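Local coordinates for serpin-ZX (Arabidopsis thaliana, PDB 3LE2), which inhibits proteases through a cleavable reactive-centre loop that traps metacaspase-9 covalently, and limits RD21A-driven programmed cell death, at residues 177-189 with 333-345. Numbering follows the deposited sequence.
Sequences GTWNEKFDESLTQ and IEVNEEGTEAAAA. With ACT (acetate ion), chain D.
W179 and E337 carry the tightly packed part of this contact. The indole NE1 of W179 donates to the backbone O of N336 at 2.9 Å. That oxygen lies at the ring edge, in the ring plane, and the N-H approaches nearly along the C=O axis. The W179 backbone N donates to E338 O, and W179 O accepts from T340 N at 2.9 Å. This makes a single bridge opposite G339. K182 CB lies 3.3 Å from G339 CA; K182 occupies the space a side chain on G339 would need.

E337 binds 177-189 by both backbone and side chain. F183 N donates to E337 O at 3.0 Å, on a lone pair in the carbonyl plane. The E337 side chain bends at chi2 (87°) and passes the CB atoms of F183 and E185. T188 OG1 donates to the anti lone pair of E337 OE2 at 2.7 Å. The nearby E185 carboxylate would tend to disfavour the charge on E337; the T188 hydroxyl and, weakly, K281 would favour it.

The solvent side is looser. K182 runs extended beyond CG and crosses E341 at about a right angle. K182 NZ meets E341 OE1 at 2.7 Å in a salt bridge, on the syn side. A water links K182 N to T340 O.

This is the serpin breach, where, as in other serpins, the cleaved loop begins to insert. The contact fastens the residues leading from strand 326-335 into the reactive-centre loop, and its first residues, to the loop between strands 167-176 and 189-194. The W179 ring stacks on Y227 and touches M238 of strand 236-243, while F183 and E337 reach M206 of strand 200-207.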
# COMPACT_ATOMS: atom_id res chain seq x y z
N GLY A 177 -6.87 -11.78 0.41
CA GLY A 177 -7.64 -12.22 -0.73
C GLY A 177 -7.32 -13.65 -1.12
O GLY A 177 -6.21 -14.14 -0.89
N THR A 178 -8.30 -14.32 -1.71
CA THR A 178 -8.13 -15.64 -2.29
C THR A 178 -7.82 -15.48 -3.78
O THR A 178 -8.48 -14.69 -4.45
CB THR A 178 -9.43 -16.46 -2.15
OG1 THR A 178 -9.69 -16.72 -0.77
CG2 THR A 178 -9.31 -17.76 -2.88
N TRP A 179 -6.83 -16.22 -4.28
CA TRP A 179 -6.49 -16.20 -5.70
C TRP A 179 -7.64 -16.71 -6.55
O TRP A 179 -8.42 -17.57 -6.12
CB TRP A 179 -5.26 -17.07 -6.01
CG TRP A 179 -3.98 -16.68 -5.29
CD1 TRP A 179 -3.20 -17.49 -4.51
CD2 TRP A 179 -3.34 -15.40 -5.30
NE1 TRP A 179 -2.12 -16.80 -4.04
CE2 TRP A 179 -2.18 -15.51 -4.51
CE3 TRP A 179 -3.63 -14.17 -5.90
CZ2 TRP A 179 -1.31 -14.44 -4.30
CZ3 TRP A 179 -2.76 -13.10 -5.69
CH2 TRP A 179 -1.62 -13.25 -4.89
N ASN A 180 -7.74 -16.18 -7.76
CA ASN A 180 -8.64 -16.71 -8.78
C ASN A 180 -8.25 -18.14 -9.20
O ASN A 180 -9.10 -18.95 -9.55
CB ASN A 180 -8.64 -15.78 -9.99
CG ASN A 180 -9.92 -15.86 -10.79
OD1 ASN A 180 -10.98 -16.16 -10.25
ND2 ASN A 180 -9.83 -15.55 -12.08
N GLU A 181 -6.96 -18.44 -9.14
CA GLU A 181 -6.45 -19.77 -9.43
C GLU A 181 -5.58 -20.26 -8.28
O GLU A 181 -4.47 -19.76 -8.08
CB GLU A 181 -5.58 -19.74 -10.68
CG GLU A 181 -6.32 -19.42 -11.96
CD GLU A 181 -6.97 -20.64 -12.57
OE1 GLU A 181 -6.60 -21.78 -12.17
OE2 GLU A 181 -7.84 -20.46 -13.45
N LYS A 182 -6.05 -21.24 -7.52
CA LYS A 182 -5.24 -21.78 -6.44
C LYS A 182 -3.96 -22.41 -6.98
O LYS A 182 -3.88 -22.77 -8.16
CB LYS A 182 -6.03 -22.81 -5.63
CG LYS A 182 -6.44 -24.07 -6.40
CD LYS A 182 -7.51 -24.85 -5.64
CE LYS A 182 -7.99 -26.07 -6.41
NZ LYS A 182 -9.15 -26.71 -5.72
N PHE A 183 -2.95 -22.51 -6.13
CA PHE A 183 -1.77 -23.32 -6.42
C PHE A 183 -1.98 -24.66 -5.74
O PHE A 183 -2.65 -24.74 -4.72
CB PHE A 183 -0.51 -22.67 -5.83
CG PHE A 183 -0.17 -21.36 -6.45
CD1 PHE A 183 0.85 -21.27 -7.38
CD2 PHE A 183 -0.86 -20.21 -6.09
CE1 PHE A 183 1.17 -20.05 -7.95
CE2 PHE A 183 -0.55 -19.00 -6.65
CZ PHE A 183 0.47 -18.92 -7.58
N ASP A 184 -1.41 -25.72 -6.32
CA ASP A 184 -1.48 -27.04 -5.70
C ASP A 184 -0.43 -27.13 -4.61
O ASP A 184 0.78 -27.20 -4.88
CB ASP A 184 -1.28 -28.15 -6.75
CG ASP A 184 -1.62 -29.53 -6.20
OD1 ASP A 184 -1.43 -29.77 -4.99
OD2 ASP A 184 -2.08 -30.38 -6.99
N GLU A 185 -0.88 -27.12 -3.36
CA GLU A 185 0.02 -27.14 -2.22
C GLU A 185 0.91 -28.38 -2.22
O GLU A 185 2.01 -28.37 -1.66
CB GLU A 185 -0.77 -27.02 -0.92
CG GLU A 185 0.10 -27.05 0.31
CD GLU A 185 -0.72 -27.02 1.57
OE1 GLU A 185 -1.89 -26.59 1.51
OE2 GLU A 185 -0.18 -27.43 2.63
N SER A 186 0.45 -29.45 -2.86
CA SER A 186 1.26 -30.66 -2.98
C SER A 186 2.53 -30.40 -3.77
O SER A 186 3.50 -31.15 -3.65
CB SER A 186 0.47 -31.79 -3.65
OG SER A 186 -0.92 -31.61 -3.49
N LEU A 187 2.51 -29.33 -4.58
CA LEU A 187 3.61 -29.00 -5.49
C LEU A 187 4.65 -28.06 -4.87
O LEU A 187 5.77 -27.95 -5.36
CB LEU A 187 3.08 -28.39 -6.78
CG LEU A 187 2.26 -29.33 -7.67
CD1 LEU A 187 1.81 -28.62 -8.95
CD2 LEU A 187 3.08 -30.56 -8.00
N THR A 188 4.26 -27.37 -3.81
CA THR A 188 5.19 -26.51 -3.11
C THR A 188 6.40 -27.33 -2.64
O THR A 188 6.24 -28.40 -2.06
CB THR A 188 4.52 -25.86 -1.90
OG1 THR A 188 3.34 -25.18 -2.33
CG2 THR A 188 5.47 -24.89 -1.21
N GLN A 189 7.60 -26.82 -2.91
CA GLN A 189 8.83 -27.52 -2.55
C GLN A 189 9.86 -26.52 -2.05
O GLN A 189 9.78 -25.34 -2.37
CB GLN A 189 9.39 -28.28 -3.76
CG GLN A 189 8.45 -29.37 -4.32
CD GLN A 189 8.21 -30.53 -3.34
OE1 GLN A 189 9.10 -30.92 -2.58
NE2 GLN A 189 7.00 -31.09 -3.37
N ILE A 333 0.94 -8.25 4.62
CA ILE A 333 0.74 -8.93 3.35
C ILE A 333 1.04 -10.41 3.53
O ILE A 333 1.76 -10.81 4.45
CB ILE A 333 1.60 -8.34 2.21
CG1 ILE A 333 1.12 -8.86 0.85
CG2 ILE A 333 3.08 -8.63 2.42
CD1 ILE A 333 -0.30 -8.45 0.48
N GLU A 334 0.45 -11.22 2.67
CA GLU A 334 0.67 -12.65 2.73
C GLU A 334 0.47 -13.27 1.36
O GLU A 334 -0.46 -12.91 0.63
CB GLU A 334 -0.29 -13.29 3.71
CG GLU A 334 -0.32 -14.80 3.60
CD GLU A 334 -1.19 -15.44 4.66
OE1 GLU A 334 -2.14 -14.78 5.13
OE2 GLU A 334 -0.92 -16.61 5.01
N VAL A 335 1.35 -14.19 1.03
CA VAL A 335 1.22 -14.96 -0.19
C VAL A 335 1.31 -16.46 0.11
O VAL A 335 2.32 -16.95 0.61
CB VAL A 335 2.30 -14.56 -1.23
CG1 VAL A 335 2.40 -15.61 -2.33
CG2 VAL A 335 1.97 -13.20 -1.82
N ASN A 336 0.23 -17.18 -0.19
CA ASN A 336 0.22 -18.64 -0.07
C ASN A 336 -0.57 -19.28 -1.22
O ASN A 336 -0.86 -18.62 -2.24
CB ASN A 336 -0.27 -19.09 1.32
CG ASN A 336 -1.70 -18.68 1.60
OD1 ASN A 336 -2.55 -18.67 0.71
ND2 ASN A 336 -1.99 -18.34 2.85
N GLU A 337 -0.91 -20.56 -1.07
CA GLU A 337 -1.53 -21.32 -2.16
C GLU A 337 -3.02 -21.10 -2.35
O GLU A 337 -3.56 -21.42 -3.40
CB GLU A 337 -1.32 -22.84 -1.95
CG GLU A 337 0.12 -23.31 -2.02
CD GLU A 337 0.82 -23.21 -0.68
OE1 GLU A 337 0.27 -22.57 0.24
OE2 GLU A 337 1.92 -23.78 -0.56
N GLU A 338 -3.67 -20.55 -1.33
CA GLU A 338 -5.13 -20.53 -1.26
C GLU A 338 -5.84 -19.82 -2.43
O GLU A 338 -5.68 -18.62 -2.64
CB GLU A 338 -5.59 -19.96 0.09
CG GLU A 338 -4.88 -20.60 1.27
CD GLU A 338 -5.41 -20.14 2.61
OE1 GLU A 338 -4.93 -19.10 3.11
OE2 GLU A 338 -6.29 -20.82 3.16
N GLY A 339 -6.64 -20.60 -3.17
CA GLY A 339 -7.39 -20.09 -4.31
C GLY A 339 -8.84 -20.54 -4.23
O GLY A 339 -9.21 -21.32 -3.35
N THR A 340 -9.68 -20.04 -5.13
CA THR A 340 -11.10 -20.37 -5.11
C THR A 340 -11.38 -21.87 -5.31
O THR A 340 -10.72 -22.54 -6.11
CB THR A 340 -11.89 -19.57 -6.14
OG1 THR A 340 -13.28 -19.81 -5.95
CG2 THR A 340 -11.49 -19.97 -7.56
N GLU A 341 -12.37 -22.37 -4.57
CA GLU A 341 -12.81 -23.76 -4.69
C GLU A 341 -14.06 -23.86 -5.55
O GLU A 341 -14.62 -24.94 -5.72
CB GLU A 341 -13.14 -24.34 -3.30
CG GLU A 341 -11.99 -24.33 -2.31
CD GLU A 341 -10.78 -25.12 -2.80
OE1 GLU A 341 -10.91 -25.88 -3.78
OE2 GLU A 341 -9.70 -24.97 -2.20
N ALA A 342 -14.51 -22.72 -6.09
CA ALA A 342 -15.79 -22.66 -6.78
C ALA A 342 -15.66 -22.35 -8.27
O ALA A 342 -16.65 -22.00 -8.93
CB ALA A 342 -16.71 -21.65 -6.09
N ALA A 343 -14.46 -22.50 -8.82
CA ALA A 343 -14.23 -22.20 -10.24
C ALA A 343 -14.95 -23.16 -11.20
O ALA A 343 -14.94 -24.38 -11.01
CB ALA A 343 -12.72 -22.17 -10.55
N ALA A 344 -15.57 -22.61 -12.25
CA ALA A 344 -16.05 -23.43 -13.35
C ALA A 344 -14.83 -23.93 -14.10
O ALA A 344 -13.89 -23.17 -14.34
CB ALA A 344 -16.95 -22.63 -14.28
N ALA A 345 -14.82 -25.22 -14.46
CA ALA A 345 -13.73 -25.78 -15.25
C ALA A 345 -13.63 -25.12 -16.62
O ALA A 345 -14.62 -24.60 -17.16
CB ALA A 345 -13.90 -27.29 -15.39
C ACT D . -11.16 -13.40 1.26
O ACT D . -10.79 -13.42 0.05
OXT ACT D . -10.29 -13.71 2.12
CH3 ACT D . -12.57 -13.03 1.65
O HOH W 1 -3.86 -12.10 0.63
O HOH W 2 -4.31 -16.65 -1.06
O HOH W 3 -8.82 -22.39 -8.07